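Diphthine synthase (Entamoeba histolytica, PDB 3I4T) probably transfers methyl groups from S-adenosylmethionine to a modified histidine of elongation factor 2 during diphthamide synthesis, as diphthine synthases of other organisms do. Local coordinates at residues 151-159 / 207-218. Sequence-based numbering, arbitrary orientation.
Sequences TVSVCFWSE and RYMTINQCIEQL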
# COMPACT_ATOMS: atom_id res chain seq x y z
N THR A 151 -0.24 11.97 1.28
CA THR A 151 -0.73 11.87 -0.09
C THR A 151 -1.65 13.05 -0.38
O THR A 151 -2.44 13.47 0.49
CB THR A 151 -1.44 10.52 -0.30
OG1 THR A 151 -0.58 9.46 0.15
CG2 THR A 151 -1.84 10.29 -1.75
N VAL A 152 -1.54 13.60 -1.60
CA VAL A 152 -2.35 14.78 -1.98
C VAL A 152 -3.15 14.53 -3.26
O VAL A 152 -2.79 13.67 -4.08
CB VAL A 152 -1.50 16.07 -2.12
CG1 VAL A 152 -0.77 16.37 -0.84
CG2 VAL A 152 -0.53 15.97 -3.29
N SER A 153 -4.24 15.28 -3.42
CA SER A 153 -5.14 15.14 -4.58
C SER A 153 -5.28 16.45 -5.34
O SER A 153 -5.56 17.50 -4.74
CB SER A 153 -6.54 14.65 -4.14
OG SER A 153 -6.49 13.28 -3.76
N VAL A 154 -5.09 16.37 -6.65
CA VAL A 154 -5.32 17.52 -7.53
C VAL A 154 -6.70 17.36 -8.19
O VAL A 154 -7.02 16.30 -8.71
CB VAL A 154 -4.19 17.69 -8.56
CG1 VAL A 154 -4.47 18.87 -9.48
CG2 VAL A 154 -2.86 17.92 -7.84
N CYS A 155 -7.50 18.43 -8.13
CA CYS A 155 -8.86 18.44 -8.66
C CYS A 155 -8.95 19.22 -9.98
O CYS A 155 -8.11 20.08 -10.26
CB CYS A 155 -9.82 19.05 -7.63
SG CYS A 155 -10.00 18.07 -6.10
N PHE A 156 -9.99 18.91 -10.77
CA PHE A 156 -10.31 19.70 -11.95
C PHE A 156 -10.84 21.08 -11.56
O PHE A 156 -11.78 21.19 -10.78
CB PHE A 156 -11.36 18.99 -12.82
CG PHE A 156 -10.79 17.97 -13.76
CD1 PHE A 156 -9.92 18.35 -14.78
CD2 PHE A 156 -11.14 16.63 -13.65
CE1 PHE A 156 -9.39 17.41 -15.65
CE2 PHE A 156 -10.61 15.68 -14.51
CZ PHE A 156 -9.74 16.07 -15.52
N TRP A 157 -10.24 22.12 -12.12
CA TRP A 157 -10.70 23.48 -11.89
C TRP A 157 -11.93 23.80 -12.73
O TRP A 157 -12.07 23.30 -13.85
CB TRP A 157 -9.58 24.47 -12.16
CG TRP A 157 -8.60 24.58 -11.02
CD1 TRP A 157 -8.58 23.84 -9.88
CD2 TRP A 157 -7.49 25.48 -10.94
NE1 TRP A 157 -7.54 24.22 -9.08
CE2 TRP A 157 -6.85 25.23 -9.70
CE3 TRP A 157 -6.98 26.47 -11.78
CZ2 TRP A 157 -5.71 25.94 -9.29
CZ3 TRP A 157 -5.85 27.18 -11.37
CH2 TRP A 157 -5.23 26.91 -10.13
N SER A 158 -12.81 24.63 -12.17
CA SER A 158 -14.12 24.88 -12.75
C SER A 158 -14.60 26.29 -12.40
O SER A 158 -15.03 26.55 -11.27
CB SER A 158 -15.11 23.82 -12.26
OG SER A 158 -16.35 23.89 -12.93
N GLU A 159 -14.51 27.20 -13.37
CA GLU A 159 -14.93 28.60 -13.23
C GLU A 159 -14.15 29.31 -12.14
O GLU A 159 -12.97 29.63 -12.32
CB GLU A 159 -16.44 28.72 -12.95
CG GLU A 159 -17.35 28.09 -14.01
CD GLU A 159 -17.34 28.84 -15.33
OE1 GLU A 159 -16.89 30.01 -15.36
OE2 GLU A 159 -17.81 28.25 -16.33
N ARG A 207 -13.98 11.45 -17.20
CA ARG A 207 -12.83 12.23 -17.62
C ARG A 207 -11.73 12.06 -16.57
O ARG A 207 -11.92 12.39 -15.40
CB ARG A 207 -13.23 13.70 -17.81
CG ARG A 207 -12.29 14.53 -18.68
CD ARG A 207 -12.92 15.88 -19.08
NE ARG A 207 -12.85 16.92 -18.04
CZ ARG A 207 -13.90 17.36 -17.33
NH1 ARG A 207 -15.11 16.85 -17.52
NH2 ARG A 207 -13.73 18.32 -16.42
N TYR A 208 -10.60 11.52 -16.99
CA TYR A 208 -9.46 11.32 -16.11
C TYR A 208 -8.45 12.43 -16.31
O TYR A 208 -8.07 12.73 -17.44
CB TYR A 208 -8.81 9.97 -16.41
CG TYR A 208 -9.60 8.79 -15.92
CD1 TYR A 208 -9.22 8.12 -14.76
CD2 TYR A 208 -10.73 8.33 -16.63
CE1 TYR A 208 -9.93 7.02 -14.30
CE2 TYR A 208 -11.46 7.24 -16.17
CZ TYR A 208 -11.05 6.59 -15.00
OH TYR A 208 -11.75 5.50 -14.52
N MET A 209 -8.02 13.04 -15.21
CA MET A 209 -6.99 14.06 -15.28
C MET A 209 -5.69 13.42 -15.71
O MET A 209 -5.36 12.31 -15.29
CB MET A 209 -6.82 14.77 -13.93
CG MET A 209 -5.72 15.82 -13.92
SD MET A 209 -5.61 16.69 -12.36
CE MET A 209 -6.92 17.90 -12.55
N THR A 210 -4.95 14.14 -16.54
CA THR A 210 -3.63 13.72 -17.00
C THR A 210 -2.52 14.36 -16.18
O THR A 210 -2.69 15.41 -15.56
CB THR A 210 -3.40 14.13 -18.47
OG1 THR A 210 -3.41 15.57 -18.58
CG2 THR A 210 -4.47 13.54 -19.38
N ILE A 211 -1.36 13.71 -16.21
CA ILE A 211 -0.12 14.29 -15.72
C ILE A 211 0.12 15.69 -16.30
O ILE A 211 0.57 16.59 -15.57
CB ILE A 211 1.05 13.34 -16.07
CG1 ILE A 211 1.06 12.17 -15.09
CG2 ILE A 211 2.39 14.07 -16.10
CD1 ILE A 211 1.74 10.91 -15.62
N ASN A 212 -0.18 15.86 -17.59
CA ASN A 212 -0.02 17.13 -18.31
C ASN A 212 -0.84 18.25 -17.66
O ASN A 212 -0.30 19.32 -17.35
CB ASN A 212 -0.42 16.98 -19.79
CG ASN A 212 0.25 15.79 -20.48
OD1 ASN A 212 -0.34 14.72 -20.60
ND2 ASN A 212 1.49 15.98 -20.93
N GLN A 213 -2.13 17.99 -17.46
CA GLN A 213 -3.04 18.94 -16.81
C GLN A 213 -2.69 19.14 -15.35
O GLN A 213 -2.93 20.21 -14.79
CB GLN A 213 -4.49 18.45 -16.89
CG GLN A 213 -5.05 18.37 -18.28
CD GLN A 213 -6.32 17.53 -18.33
OE1 GLN A 213 -6.36 16.38 -17.88
NE2 GLN A 213 -7.37 18.10 -18.90
N CYS A 214 -2.14 18.10 -14.72
CA CYS A 214 -1.68 18.18 -13.34
C CYS A 214 -0.50 19.13 -13.21
O CYS A 214 -0.51 20.03 -12.37
CB CYS A 214 -1.29 16.79 -12.81
SG CYS A 214 -0.49 16.87 -11.17
N ILE A 215 0.53 18.92 -14.03
CA ILE A 215 1.73 19.77 -14.00
C ILE A 215 1.36 21.20 -14.36
O ILE A 215 1.85 22.13 -13.75
CB ILE A 215 2.84 19.22 -14.94
CG1 ILE A 215 3.41 17.89 -14.40
CG2 ILE A 215 3.96 20.23 -15.13
CD1 ILE A 215 4.36 17.21 -15.35
N GLU A 216 0.48 21.38 -15.34
CA GLU A 216 0.05 22.71 -15.72
C GLU A 216 -0.49 23.46 -14.51
O GLU A 216 -0.05 24.58 -14.22
CB GLU A 216 -1.01 22.64 -16.83
CG GLU A 216 -1.31 23.97 -17.51
CD GLU A 216 -2.65 23.95 -18.24
OE1 GLU A 216 -3.68 23.62 -17.59
OE2 GLU A 216 -2.69 24.26 -19.45
N GLN A 217 -1.42 22.84 -13.80
CA GLN A 217 -2.06 23.46 -12.64
C GLN A 217 -1.06 23.75 -11.51
O GLN A 217 -1.10 24.83 -10.91
CB GLN A 217 -3.19 22.57 -12.11
CG GLN A 217 -4.20 23.35 -11.29
CD GLN A 217 -5.15 22.46 -10.52
OE1 GLN A 217 -4.97 22.24 -9.32
NE2 GLN A 217 -6.18 21.96 -11.19
N LEU A 218 -0.16 22.81 -11.24
CA LEU A 218 0.87 22.98 -10.21
C LEU A 218 1.78 24.16 -10.51
O LEU A 218 2.16 24.92 -9.60
CB LEU A 218 1.73 21.71 -10.03
CG LEU A 218 1.12 20.40 -9.51
CD1 LEU A 218 2.17 19.32 -9.43
CD2 LEU A 218 0.45 20.54 -8.16
O HOH W 1 -7.16 21.12 -7.12
O HOH W 2 -8.04 22.07 -13.83
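R207 lies over one face of the F156 ring in a cation-pi contact, its CZ 4.5 Å from the ring centroid and the guanidinium plane tilted 48° from the ring. This is the start of a strand-to-helix passage in the mixed-sheet half of a tetrapyrrole methylase fold, where 207-218 packs against strand 152-154 and the loop after it; strand 180-187 pairs with both segments. M209 takes the opposite face of F156: its chain is extended until a bend at chi3 (-81°), which brings CE over that face in a CH-pi contact, 4.0 Å from the ring centroid. SD meets CG1 of V154. T210 and Q213 form a capping box at the helix start, Q213 N giving a bond to T210 OG1 and T210 N one to Q213 OE1; the same Q213 amide meets the edge of F156, with NE2 in the ring plane. Next along the helix, C214 SG and, a turn later, L218 CD2 both pack against CG2 of V154, each at 4.2 Å. Q217 reaches back to stack its amide on the W157 indole, the planes 14° apart, with CD over the indole face and CG 3.6 Å from the six-membered ring's centroid in a CH-pi contact. Outside the two segments, W157 NE1 bonds to P163 O and Q217 OE1 to Y166 OH. A water bridges W157 N and Q217 NE2. That same NE2 donates to C155 O at 2.9 Å, nearly in line with the carbonyl bond.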